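Local coordinates for protein serine protease inhibitor (Schistosoma haematobium, PDB 3STO) that probably inhibits serine-type endopeptidases as a member of the serpin family, at residues 24-29 and 307-312; 29-34 and 271-276; 45-50 and 69-74; 241-246 and 280-285; 264-269 and 396-401. All blocks are in the same frame, centred on the assembly; numbering follows the deposited sequence.

Contact 1. Residues 24-29 and 307-312; sequences HAYLST and VPTLKS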
# COMPACT_ATOMS: atom_id res chain seq x y z
N HIS A 24 -0.20 11.56 -3.37
CA HIS A 24 -0.63 12.61 -2.46
C HIS A 24 -2.15 12.82 -2.44
O HIS A 24 -2.74 12.90 -1.37
CB HIS A 24 0.09 13.94 -2.77
CG HIS A 24 -0.17 15.02 -1.76
ND1 HIS A 24 0.07 16.35 -2.00
CD2 HIS A 24 -0.66 14.94 -0.49
CE1 HIS A 24 -0.24 17.06 -0.92
NE2 HIS A 24 -0.69 16.23 0.00
N ALA A 25 -2.77 12.85 -3.62
CA ALA A 25 -4.20 13.06 -3.73
C ALA A 25 -4.91 11.91 -3.08
O ALA A 25 -5.91 12.07 -2.36
CB ALA A 25 -4.62 13.18 -5.21
N TYR A 26 -4.41 10.72 -3.36
CA TYR A 26 -5.02 9.54 -2.79
C TYR A 26 -4.90 9.53 -1.23
O TYR A 26 -5.84 9.16 -0.53
CB TYR A 26 -4.42 8.30 -3.41
CG TYR A 26 -4.72 7.06 -2.64
CD1 TYR A 26 -5.99 6.48 -2.71
CD2 TYR A 26 -3.76 6.47 -1.81
CE1 TYR A 26 -6.30 5.33 -1.99
CE2 TYR A 26 -4.04 5.31 -1.09
CZ TYR A 26 -5.33 4.75 -1.19
OH TYR A 26 -5.66 3.60 -0.51
N LEU A 27 -3.76 9.95 -0.70
CA LEU A 27 -3.54 9.85 0.74
C LEU A 27 -4.28 10.93 1.53
O LEU A 27 -4.85 10.63 2.55
CB LEU A 27 -2.05 9.80 1.09
CG LEU A 27 -1.28 8.51 0.78
CD1 LEU A 27 0.20 8.73 0.96
CD2 LEU A 27 -1.73 7.36 1.65
N SER A 28 -4.34 12.17 1.02
CA SER A 28 -5.11 13.21 1.71
C SER A 28 -6.59 12.94 1.79
O SER A 28 -7.26 13.52 2.60
CB SER A 28 -4.94 14.60 1.12
OG SER A 28 -4.76 14.53 -0.27
N THR A 29 -7.09 12.04 0.97
CA THR A 29 -8.52 11.80 0.99
C THR A 29 -8.83 10.59 1.82
O THR A 29 -9.67 10.62 2.70
CB THR A 29 -9.11 11.62 -0.43
OG1 THR A 29 -8.95 12.85 -1.16
CG2 THR A 29 -10.61 11.26 -0.33
N VAL A 307 -13.63 2.70 -3.89
CA VAL A 307 -14.51 3.37 -4.85
C VAL A 307 -14.83 4.84 -4.47
O VAL A 307 -14.65 5.72 -5.29
CB VAL A 307 -15.78 2.55 -5.17
CG1 VAL A 307 -16.76 3.39 -5.96
CG2 VAL A 307 -15.41 1.28 -5.92
N PRO A 308 -15.25 5.10 -3.20
CA PRO A 308 -15.57 6.48 -2.78
C PRO A 308 -14.38 7.44 -2.87
O PRO A 308 -14.51 8.55 -3.39
CB PRO A 308 -16.02 6.31 -1.33
CG PRO A 308 -16.51 4.87 -1.24
CD PRO A 308 -15.59 4.12 -2.15
N THR A 309 -13.22 7.02 -2.37
CA THR A 309 -12.01 7.84 -2.47
C THR A 309 -11.64 8.13 -3.91
O THR A 309 -11.31 9.27 -4.24
CB THR A 309 -10.78 7.13 -1.83
OG1 THR A 309 -11.05 6.81 -0.47
CG2 THR A 309 -9.55 8.02 -1.91
N LEU A 310 -11.68 7.10 -4.75
CA LEU A 310 -11.42 7.24 -6.20
C LEU A 310 -12.43 8.16 -6.92
O LEU A 310 -12.05 8.95 -7.77
CB LEU A 310 -11.34 5.88 -6.91
CG LEU A 310 -10.12 5.02 -6.54
CD1 LEU A 310 -10.25 3.64 -7.11
CD2 LEU A 310 -8.84 5.68 -7.01
N LYS A 311 -13.70 8.07 -6.54
CA LYS A 311 -14.68 9.01 -7.05
C LYS A 311 -14.28 10.40 -6.66
O LYS A 311 -14.20 11.32 -7.50
CB LYS A 311 -16.08 8.71 -6.50
CG LYS A 311 -16.82 7.64 -7.26
CD LYS A 311 -18.02 7.14 -6.50
CE LYS A 311 -18.85 6.27 -7.38
NZ LYS A 311 -19.88 5.52 -6.61
N SER A 312 -14.04 10.55 -5.36
CA SER A 312 -13.60 11.83 -4.81
C SER A 312 -12.37 12.45 -5.49
O SER A 312 -12.26 13.67 -5.55
CB SER A 312 -13.33 11.67 -3.32
OG SER A 312 -12.69 12.84 -2.85
O HOH W 1 -10.72 14.79 -2.57
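Apolar contact comes first, and T309 is at its centre. Its CG2 lies 3.8 Å from T29 CG2, the two threonine side chains running past each other in opposite directions, and 4.0 Å from Y26 CD1, where the methyl approaches the phenol ring obliquely. The T29 methyl lies anti to its backbone N (OG1 at chi1 -64°), which carries it across to T309 and also to S312, whose OG is 3.6 Å from T29 CG2. The segment axes stand 9.7 Å apart at their closest, with an angle of 123° between their directions, and the facing surfaces bury 187 Å² in all. In the serpin fold this joins helix 18-30, near the start of the chain, to the short helix 307-312 that follows strand 287-305. Helix 43-55 packs against both, I46 touching Y26 and L310.

The polar link is indirect. No hydrogen bond runs straight from one segment to the other; instead one water bridges them, 3.0 Å from T29 OG1 and 2.8 Å from S312 OG. Y26 sends its hydroxyl away from this interface to hydrogen-bond T41 OG1.

Contact 2. Residues 29-34 and 271-276; sequences TVTADF and ELLNGN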
# COMPACT_ATOMS: atom_id res chain seq x y z
N THR A 29 -7.09 12.04 0.97
CA THR A 29 -8.52 11.80 0.99
C THR A 29 -8.83 10.59 1.82
O THR A 29 -9.67 10.62 2.70
CB THR A 29 -9.11 11.62 -0.43
OG1 THR A 29 -8.95 12.85 -1.16
CG2 THR A 29 -10.61 11.26 -0.33
N VAL A 30 -8.12 9.51 1.54
CA VAL A 30 -8.44 8.24 2.14
C VAL A 30 -8.15 8.23 3.64
O VAL A 30 -8.77 7.49 4.38
CB VAL A 30 -7.66 7.11 1.45
CG1 VAL A 30 -6.18 7.12 1.86
CG2 VAL A 30 -8.31 5.77 1.76
N THR A 31 -7.22 9.06 4.12
CA THR A 31 -6.89 8.94 5.55
C THR A 31 -7.85 9.73 6.42
O THR A 31 -7.94 9.47 7.62
CB THR A 31 -5.42 9.31 5.91
OG1 THR A 31 -5.20 10.72 5.72
CG2 THR A 31 -4.41 8.51 5.08
N ALA A 32 -8.58 10.66 5.80
CA ALA A 32 -9.49 11.59 6.51
C ALA A 32 -10.46 10.91 7.51
O ALA A 32 -10.66 11.40 8.61
CB ALA A 32 -10.26 12.47 5.50
N ASP A 33 -11.03 9.76 7.12
CA ASP A 33 -12.07 9.10 7.90
C ASP A 33 -11.58 8.00 8.86
O ASP A 33 -12.38 7.26 9.41
CB ASP A 33 -13.15 8.56 6.94
CG ASP A 33 -13.90 9.68 6.20
OD1 ASP A 33 -14.04 10.81 6.74
OD2 ASP A 33 -14.39 9.45 5.07
N PHE A 34 -10.28 7.90 9.08
CA PHE A 34 -9.75 6.81 9.91
C PHE A 34 -9.09 7.33 11.19
O PHE A 34 -8.25 6.64 11.80
CB PHE A 34 -8.81 5.91 9.10
CG PHE A 34 -9.49 5.22 7.97
CD1 PHE A 34 -10.16 4.02 8.18
CD2 PHE A 34 -9.54 5.79 6.72
CE1 PHE A 34 -10.84 3.39 7.16
CE2 PHE A 34 -10.22 5.16 5.68
CZ PHE A 34 -10.87 3.96 5.90
N GLU A 271 0.23 14.63 9.24
CA GLU A 271 0.67 15.26 8.01
C GLU A 271 1.69 14.43 7.14
O GLU A 271 1.74 14.59 5.93
CB GLU A 271 1.17 16.66 8.33
CG GLU A 271 0.11 17.52 9.06
CD GLU A 271 -1.29 17.50 8.39
OE1 GLU A 271 -1.45 18.11 7.30
OE2 GLU A 271 -2.23 16.88 8.95
N LEU A 272 2.45 13.53 7.74
CA LEU A 272 3.26 12.61 6.96
C LEU A 272 2.44 11.45 6.42
O LEU A 272 2.72 10.97 5.32
CB LEU A 272 4.44 12.06 7.78
CG LEU A 272 5.56 13.06 8.06
CD1 LEU A 272 6.37 12.55 9.20
CD2 LEU A 272 6.42 13.24 6.84
N LEU A 273 1.46 10.98 7.20
CA LEU A 273 0.57 9.93 6.74
C LEU A 273 -0.32 10.43 5.57
O LEU A 273 -0.49 9.72 4.58
CB LEU A 273 -0.28 9.37 7.90
CG LEU A 273 -1.17 8.18 7.50
CD1 LEU A 273 -0.34 6.93 7.25
CD2 LEU A 273 -2.27 7.90 8.53
N ASN A 274 -0.85 11.64 5.67
CA ASN A 274 -1.72 12.14 4.62
C ASN A 274 -0.95 12.76 3.44
O ASN A 274 -1.55 13.12 2.43
CB ASN A 274 -2.80 13.09 5.17
CG ASN A 274 -2.25 14.40 5.67
OD1 ASN A 274 -1.20 14.86 5.24
ND2 ASN A 274 -2.96 15.02 6.60
N GLY A 275 0.37 12.88 3.57
CA GLY A 275 1.21 13.40 2.51
C GLY A 275 1.36 14.92 2.41
O GLY A 275 2.07 15.41 1.54
N ASN A 276 0.71 15.67 3.29
CA ASN A 276 0.90 17.12 3.31
C ASN A 276 2.32 17.49 3.63
O ASN A 276 2.82 18.54 3.23
CB ASN A 276 -0.06 17.80 4.30
CG ASN A 276 -1.51 17.73 3.85
OD1 ASN A 276 -1.81 17.36 2.71
ND2 ASN A 276 -2.43 18.05 4.75
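T31 carries the first shell alone on its side, dividing its two branches between L273 and N274. Its CG2 rests 4.1 Å from L273 CG and equally far from L273 CD2, alongside the CG-CD2 bond of the leucine. The other branch, OG1, comes 3.4 Å from N274 CB, the two side chains crossing at about a right angle. With chi1 at 68°, T31 OG1 sits between its backbone N and carbonyl carbon, and it is also hydrogen-bonded to L27 O, one turn back in helix 18-30.

The second shell fixes N274. Its amide is turned away from T31 and back over its own segment: N274 OD1 accepts from N276 N at 2.8 Å, with an N-H...O angle of 166°, forming an Asx turn. The positive phi of G275 lets the chain turn there. N274 ND2 donates to E271 OE2 at 3.1 Å, from well above the carboxylate plane, while N276 ND2 reaches E271 OE1 at 2.7 Å on the syn side. N276 OD1 in turn is hydrogen-bonded to H24 NE2, which brings the turn back to helix 18-30.

With T31 OG1 bonded to L27 O and the N274 amide engaged within 271-276, the meeting of the two segments is one of van der Waals contact, and the polar network probably helps to position N274.

Contact 3. Residues 45-50 and 69-74; sequences GILFTL and KTMRLK
In the helix that carries L47 and L50, which meet M71, the carbonyl oxygen G45 O is gripped twice from one helical turn later: T49 N donates to it at 3.1 Å and T49 OG1 at 2.8 Å, the hydroxyl arriving nearly along the C=O axis. T49 OG1 is also hydrogen-bonded to T119 OG1, which ties helix 43-55 to strand 112-124. The opposing segment has a doubly approached carbonyl of its own. R72 NH2 donates to T70 O at 2.6 Å. A weak bond from R72 NE joins it, folding the guanidinium back beside the end of helix 61-70. There R72 takes positive phi and its N donates to K69 O at 2.7 Å, in a Schellman motif that ends the helix.

Between these polar frames lies the contact proper. M71, a selenomethionine, bends at both chi2 (60°) and chi3 (74°), so that the selenium and the terminal methyl serve different leucines. M71 SE lies 3.6 Å from L47 CG, and M71 CE 3.9 Å from L50 CD2. L47 swings its CG anti to the backbone N (chi1 -172°), bringing it over to the selenium. M89 also touches M71, so helix 82-101 packs on this buried residue too.

No hydrogen bond crosses between the segments. G45 O and T70 O are each satisfied within their own segment, and the joining force is probably dispersion between SE and CE of the selenomethionine and the two leucines.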
# COMPACT_ATOMS: atom_id res chain seq x y z
N GLY A 45 -0.22 0.14 -5.54
CA GLY A 45 -1.10 -0.91 -5.96
C GLY A 45 -2.40 -0.36 -6.50
O GLY A 45 -2.98 -0.97 -7.39
N ILE A 46 -2.86 0.78 -5.97
CA ILE A 46 -4.05 1.44 -6.50
C ILE A 46 -3.71 1.97 -7.88
O ILE A 46 -4.49 1.82 -8.80
CB ILE A 46 -4.50 2.67 -5.65
CG1 ILE A 46 -4.36 2.44 -4.15
CG2 ILE A 46 -5.92 3.08 -6.01
CD1 ILE A 46 -5.13 1.24 -3.63
N LEU A 47 -2.53 2.58 -8.01
CA LEU A 47 -2.02 3.07 -9.30
C LEU A 47 -1.90 1.99 -10.38
O LEU A 47 -2.33 2.19 -11.50
CB LEU A 47 -0.69 3.80 -9.12
CG LEU A 47 -0.12 4.55 -10.33
CD1 LEU A 47 0.61 5.79 -9.90
CD2 LEU A 47 0.79 3.65 -11.13
N PHE A 48 -1.31 0.84 -10.05
CA PHE A 48 -1.19 -0.26 -11.00
C PHE A 48 -2.55 -0.84 -11.41
O PHE A 48 -2.75 -1.19 -12.56
CB PHE A 48 -0.34 -1.41 -10.43
CG PHE A 48 1.10 -1.05 -10.17
CD1 PHE A 48 1.57 0.23 -10.44
CD2 PHE A 48 1.99 -1.99 -9.67
CE1 PHE A 48 2.90 0.56 -10.19
CE2 PHE A 48 3.32 -1.67 -9.43
CZ PHE A 48 3.77 -0.40 -9.69
N THR A 49 -3.47 -0.96 -10.47
CA THR A 49 -4.78 -1.55 -10.74
C THR A 49 -5.63 -0.64 -11.62
O THR A 49 -6.14 -1.05 -12.65
CB THR A 49 -5.53 -1.78 -9.46
OG1 THR A 49 -4.81 -2.74 -8.67
CG2 THR A 49 -6.94 -2.28 -9.77
N LEU A 50 -5.76 0.61 -11.19
CA LEU A 50 -6.32 1.67 -12.02
C LEU A 50 -5.61 1.80 -13.37
O LEU A 50 -6.23 1.85 -14.43
CB LEU A 50 -6.17 3.00 -11.31
CG LEU A 50 -7.31 3.94 -11.59
CD1 LEU A 50 -8.59 3.15 -11.40
CD2 LEU A 50 -7.19 5.08 -10.61
N LYS A 69 -6.21 11.81 -16.00
CA LYS A 69 -6.12 13.06 -15.25
C LYS A 69 -5.74 12.79 -13.78
O LYS A 69 -4.86 13.44 -13.20
CB LYS A 69 -7.43 13.85 -15.34
CG LYS A 69 -7.44 14.96 -16.39
N THR A 70 -6.42 11.83 -13.17
CA THR A 70 -6.22 11.53 -11.78
C THR A 70 -4.80 11.05 -11.61
O THR A 70 -4.16 11.27 -10.59
CB THR A 70 -7.16 10.43 -11.31
OG1 THR A 70 -8.51 10.91 -11.38
CG2 THR A 70 -6.83 10.03 -9.90
N MSE A 71 -4.29 10.42 -12.67
CA MSE A 71 -2.93 9.90 -12.71
C MSE A 71 -1.96 11.01 -13.03
O MSE A 71 -0.74 10.81 -12.96
CB MSE A 71 -2.80 8.79 -13.76
CG MSE A 71 -1.81 7.78 -13.39
SE MSE A 71 -2.42 7.01 -11.72
CE MSE A 71 -3.88 5.95 -12.46
N ARG A 72 -2.51 12.15 -13.43
CA ARG A 72 -1.69 13.34 -13.67
C ARG A 72 -0.73 13.14 -14.87
O ARG A 72 0.39 13.65 -14.84
CB ARG A 72 -0.90 13.67 -12.40
CG ARG A 72 -1.07 15.06 -11.86
CD ARG A 72 -2.34 15.31 -11.05
NE ARG A 72 -2.94 14.16 -10.37
CZ ARG A 72 -3.84 14.26 -9.38
NH1 ARG A 72 -4.21 15.45 -8.92
NH2 ARG A 72 -4.37 13.16 -8.83
N LEU A 73 -1.19 12.43 -15.91
CA LEU A 73 -0.40 12.17 -17.12
C LEU A 73 -0.21 13.43 -17.96
O LEU A 73 -1.05 14.31 -17.94
CB LEU A 73 -1.06 11.09 -17.99
CG LEU A 73 -1.32 9.71 -17.40
CD1 LEU A 73 -1.85 8.74 -18.45
CD2 LEU A 73 -0.07 9.14 -16.77
N LYS A 74 0.90 13.50 -18.70
CA LYS A 74 1.13 14.61 -19.65
C LYS A 74 0.17 14.54 -20.83
O LYS A 74 -0.31 15.56 -21.32
CB LYS A 74 2.56 14.59 -20.21
CG LYS A 74 3.65 14.84 -19.18

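Contact 4. Residues 241-246 and 280-285; sequences FEIVSK and SEYVKN
The aromatic pair is F241 with Y282. Their ring centres are 5.7 Å apart with planes at 54°, an oblique pair. F241 CZ and Y282 CE2 make the nearest approach, 3.7 Å, and Y282 CD2 lies 4.0 Å from F241 CE1. Relative to the F241 ring, the tyrosine carbons lie at the edge, close to its plane. F241 has its CG between backbone N and carbonyl carbon (chi1 58°), which directs the ring off the strand to the helix.

The aliphatic part is of similar size. I243, two residues along on the same side of the strand, extends its longer branch with chi2 at -178° and sets CD1 4.0 Å from Y282 CB, crossing the tyrosine side chain at about a right angle. Y282 is thus met at its base by I243 and at its CD2 and CE2 atoms by F241.

This is helix-on-sheet packing in the serpin fold, where helix 279-283 lies against the sheet B region. Strand 241-247 runs antiparallel to both 218-236 and 253-260; I243 shares backbone hydrogen bonds with G234, and V244 with I257. F236 of the neighbouring strand meets Y282 edge-to-face, adding a second aromatic partner.

Hydrogen bonding plays no direct part across the two segments. The Y282 hydroxyl bonds E239 OE2, just before the strand, so the ring is anchored at its outer end too. Farther along the strand, S245 OG is hydrogen-bonded to T254 OG1.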
# COMPACT_ATOMS: atom_id res chain seq x y z
N PHE A 241 7.28 15.33 16.72
CA PHE A 241 7.63 13.89 16.63
C PHE A 241 9.13 13.57 16.45
O PHE A 241 9.96 14.46 16.26
CB PHE A 241 6.79 13.22 15.53
CG PHE A 241 6.96 13.86 14.16
CD1 PHE A 241 8.16 13.72 13.44
CD2 PHE A 241 5.93 14.56 13.57
CE1 PHE A 241 8.33 14.28 12.18
CE2 PHE A 241 6.09 15.13 12.31
CZ PHE A 241 7.30 15.00 11.62
N GLU A 242 9.46 12.30 16.52
CA GLU A 242 10.81 11.85 16.26
C GLU A 242 10.70 10.63 15.36
O GLU A 242 9.67 9.98 15.35
CB GLU A 242 11.60 11.53 17.58
CG GLU A 242 10.91 10.56 18.57
CD GLU A 242 11.61 10.45 19.97
OE1 GLU A 242 12.75 10.95 20.16
OE2 GLU A 242 11.02 9.86 20.91
N ILE A 243 11.78 10.32 14.64
CA ILE A 243 11.73 9.29 13.64
C ILE A 243 12.98 8.42 13.68
O ILE A 243 14.08 8.94 13.87
CB ILE A 243 11.61 9.96 12.21
CG1 ILE A 243 10.32 10.76 12.10
CG2 ILE A 243 11.74 8.94 11.07
CD1 ILE A 243 10.12 11.41 10.75
N VAL A 244 12.81 7.11 13.49
CA VAL A 244 13.91 6.21 13.23
C VAL A 244 13.65 5.51 11.93
O VAL A 244 12.50 5.35 11.54
CB VAL A 244 14.18 5.08 14.33
CG1 VAL A 244 14.76 5.69 15.59
CG2 VAL A 244 12.93 4.26 14.61
N SER A 245 14.73 5.09 11.28
CA SER A 245 14.66 4.31 10.05
C SER A 245 15.40 3.01 10.29
O SER A 245 16.57 3.02 10.63
CB SER A 245 15.30 5.06 8.92
OG SER A 245 14.87 4.52 7.71
N LYS A 246 14.71 1.89 10.15
CA LYS A 246 15.32 0.61 10.43
C LYS A 246 15.34 -0.17 9.13
O LYS A 246 14.31 -0.63 8.65
CB LYS A 246 14.56 -0.15 11.50
CG LYS A 246 15.14 -1.53 11.76
CD LYS A 246 14.50 -2.22 12.98
CE LYS A 246 15.10 -3.62 13.21
NZ LYS A 246 16.58 -3.58 13.27
N SER A 280 10.21 11.95 2.36
CA SER A 280 11.60 11.92 1.90
C SER A 280 12.42 13.08 2.44
O SER A 280 13.60 12.90 2.70
CB SER A 280 11.69 11.84 0.37
OG SER A 280 11.12 12.97 -0.24
N GLU A 281 11.80 14.25 2.60
CA GLU A 281 12.47 15.41 3.20
C GLU A 281 12.85 15.18 4.64
O GLU A 281 13.83 15.76 5.10
CB GLU A 281 11.58 16.67 3.11
CG GLU A 281 11.32 17.14 1.67
CD GLU A 281 10.51 18.42 1.59
OE1 GLU A 281 10.41 19.11 2.63
OE2 GLU A 281 9.98 18.74 0.49
N TYR A 282 12.06 14.37 5.36
CA TYR A 282 12.37 14.00 6.74
C TYR A 282 13.39 12.90 6.76
O TYR A 282 14.34 12.96 7.52
CB TYR A 282 11.11 13.60 7.53
CG TYR A 282 10.27 14.80 7.79
CD1 TYR A 282 9.48 15.34 6.78
CD2 TYR A 282 10.34 15.46 8.98
CE1 TYR A 282 8.72 16.50 6.98
CE2 TYR A 282 9.60 16.62 9.20
CZ TYR A 282 8.79 17.14 8.20
OH TYR A 282 8.04 18.29 8.42
N VAL A 283 13.21 11.89 5.91
CA VAL A 283 14.15 10.79 5.89
C VAL A 283 15.57 11.24 5.53
O VAL A 283 16.55 10.74 6.10
CB VAL A 283 13.62 9.63 5.00
CG1 VAL A 283 14.63 8.48 4.88
CG2 VAL A 283 12.31 9.10 5.57
N LYS A 284 15.68 12.23 4.62
CA LYS A 284 16.98 12.77 4.24
C LYS A 284 17.71 13.42 5.42
O LYS A 284 18.93 13.47 5.43
CB LYS A 284 16.87 13.79 3.10
N ASN A 285 16.98 13.92 6.42
CA ASN A 285 17.62 14.60 7.54
C ASN A 285 17.91 13.78 8.80
O ASN A 285 18.35 14.32 9.82
CB ASN A 285 16.88 15.91 7.89
CG ASN A 285 17.00 16.95 6.77
OD1 ASN A 285 17.98 16.97 6.01
ND2 ASN A 285 16.00 17.82 6.66

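Contact 5. Residues 264-269 and 396-401; sequences WSLNGA and AAKVMN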
# COMPACT_ATOMS: atom_id res chain seq x y z
N TRP A 264 -0.36 11.58 24.11
CA TRP A 264 -1.79 11.86 23.99
C TRP A 264 -2.27 12.20 22.58
O TRP A 264 -3.43 12.02 22.29
CB TRP A 264 -2.25 12.95 24.97
CG TRP A 264 -1.97 12.66 26.43
CD1 TRP A 264 -2.65 11.81 27.25
CD2 TRP A 264 -0.97 13.28 27.24
NE1 TRP A 264 -2.12 11.84 28.51
CE2 TRP A 264 -1.08 12.73 28.53
CE3 TRP A 264 0.04 14.22 26.98
CZ2 TRP A 264 -0.22 13.08 29.55
CZ3 TRP A 264 0.87 14.57 27.99
CH2 TRP A 264 0.74 14.01 29.27
N SER A 265 -1.35 12.70 21.74
CA SER A 265 -1.66 13.23 20.41
C SER A 265 -0.71 12.74 19.30
O SER A 265 0.47 12.55 19.52
CB SER A 265 -1.61 14.75 20.44
OG SER A 265 -1.72 15.28 19.13
N LEU A 266 -1.23 12.56 18.10
CA LEU A 266 -0.41 12.20 16.96
C LEU A 266 0.44 13.40 16.48
O LEU A 266 1.47 13.21 15.83
CB LEU A 266 -1.29 11.71 15.84
CG LEU A 266 -1.57 10.23 15.62
CD1 LEU A 266 -0.98 9.36 16.67
CD2 LEU A 266 -3.06 9.98 15.45
N ASN A 267 0.04 14.62 16.82
CA ASN A 267 0.81 15.80 16.42
C ASN A 267 0.96 15.88 14.89
O ASN A 267 0.02 15.54 14.16
CB ASN A 267 2.17 15.80 17.13
CG ASN A 267 2.06 16.15 18.63
OD1 ASN A 267 1.08 16.75 19.07
ND2 ASN A 267 3.08 15.75 19.42
N GLY A 268 2.12 16.32 14.40
CA GLY A 268 2.34 16.46 12.96
C GLY A 268 2.47 15.14 12.23
O GLY A 268 2.63 15.10 11.02
N ALA A 269 2.42 14.04 12.97
CA ALA A 269 2.65 12.73 12.39
C ALA A 269 1.57 12.42 11.36
O ALA A 269 1.79 11.62 10.46
CB ALA A 269 2.71 11.68 13.46
N ALA A 396 1.91 2.79 3.86
CA ALA A 396 1.64 3.79 4.88
C ALA A 396 0.65 3.20 5.89
O ALA A 396 -0.31 2.52 5.52
CB ALA A 396 1.08 5.11 4.25
N ALA A 397 0.90 3.43 7.16
CA ALA A 397 0.14 2.80 8.21
C ALA A 397 0.06 3.70 9.44
O ALA A 397 1.00 4.40 9.79
CB ALA A 397 0.76 1.44 8.60
N LYS A 398 -1.09 3.65 10.09
CA LYS A 398 -1.21 4.20 11.42
C LYS A 398 -1.57 3.05 12.39
O LYS A 398 -2.53 2.29 12.18
CB LYS A 398 -2.26 5.30 11.45
CG LYS A 398 -2.50 5.84 12.86
CD LYS A 398 -3.53 6.95 12.87
CE LYS A 398 -4.91 6.43 12.55
NZ LYS A 398 -5.95 7.34 13.11
N VAL A 399 -0.78 2.91 13.44
CA VAL A 399 -1.01 1.86 14.43
C VAL A 399 -1.44 2.44 15.77
O VAL A 399 -0.64 3.01 16.52
CB VAL A 399 0.21 0.95 14.59
CG1 VAL A 399 -0.13 -0.20 15.48
CG2 VAL A 399 0.69 0.44 13.21
N MSE A 400 -2.73 2.32 16.06
CA MSE A 400 -3.29 2.81 17.31
C MSE A 400 -3.44 1.70 18.33
O MSE A 400 -3.31 1.91 19.53
CB MSE A 400 -4.66 3.41 17.05
CG MSE A 400 -4.61 4.87 16.67
SE MSE A 400 -6.40 5.60 16.45
CE MSE A 400 -5.84 7.43 16.02
N ASN A 401 -3.73 0.51 17.82
CA ASN A 401 -4.04 -0.62 18.63
C ASN A 401 -3.35 -1.82 18.02
O ASN A 401 -3.91 -2.47 17.13
CB ASN A 401 -5.55 -0.85 18.65
CG ASN A 401 -6.00 -1.81 19.76
OD1 ASN A 401 -5.21 -2.58 20.31
ND2 ASN A 401 -7.28 -1.75 20.09
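No aromatic face or edge enters where L266 meets K398 and M400; the one flat side chain beside L266 in its turn, the amide of N267, is directed elsewhere, with ND2 hydrogen-bonded to G240 O. On the leucine side a single methyl, CD2, does the touching. L266 CD2 lies 3.8 Å from M400 CE and 4.0 Å from K398 CD, and the leucine crosses each of the two longer chains at about a right angle.

The two partners get there by different shapes. M400, a selenomethionine, is extended beyond CG (chi2 -177°), so its terminal methyl comes across to L266 although its CB does not point there. K398 starts out from the strand straight and then bends at chi3 (69°); its aliphatic CD passes the leucine while NZ continues to a hydrogen bond with F34 O. The lysine therefore offers hydrocarbon here and keeps its charged end for the carbonyl beyond helix 18-30. P380 touches both L266 and M400.

L266 is held by a tightly folded loop. S265 OG accepts from N267 N at 3.0 Å, with an N-H...O angle of 149°, an ST turn. A269 N donates to L266 O at 3.1 Å, closing a type II' beta turn with N267 at the positive-phi corner. M400 N and N401 N both bond N38 OD1, fixing the chain where it leaves the strand.

The arrangement packs the loop between strand 253-260 and helix 269-273 onto the end of strand 392-399, which with its antiparallel neighbour 381-387 belongs to sheet B of the serpin fold.

Helix 18-30 supplies one side of both contact 1 and contact 2, which share T29 and have centres about 10 Å apart. The centre of contact 3 lies about 12 Å from that of contact 1; between them I46 touches Y26 and L310, and L50 touches L310. Helix 269-273 connects contact 2 to contact 4 through L272, and to contact 5 through L273, which packs on A396, A397 and K398. Contacts 4 and 5, centres about 15 Å apart, meet where F241 packs on G268 and A269. Contact 3 is about 27 Å from each of these, centre to centre. In sequence, contact 3 closes early, whereas contact 1 spans residues 24 to 312 and contact 5 brings in the C-terminal strand, so N-terminal helices, central strands and chain end are packed into one serpin body.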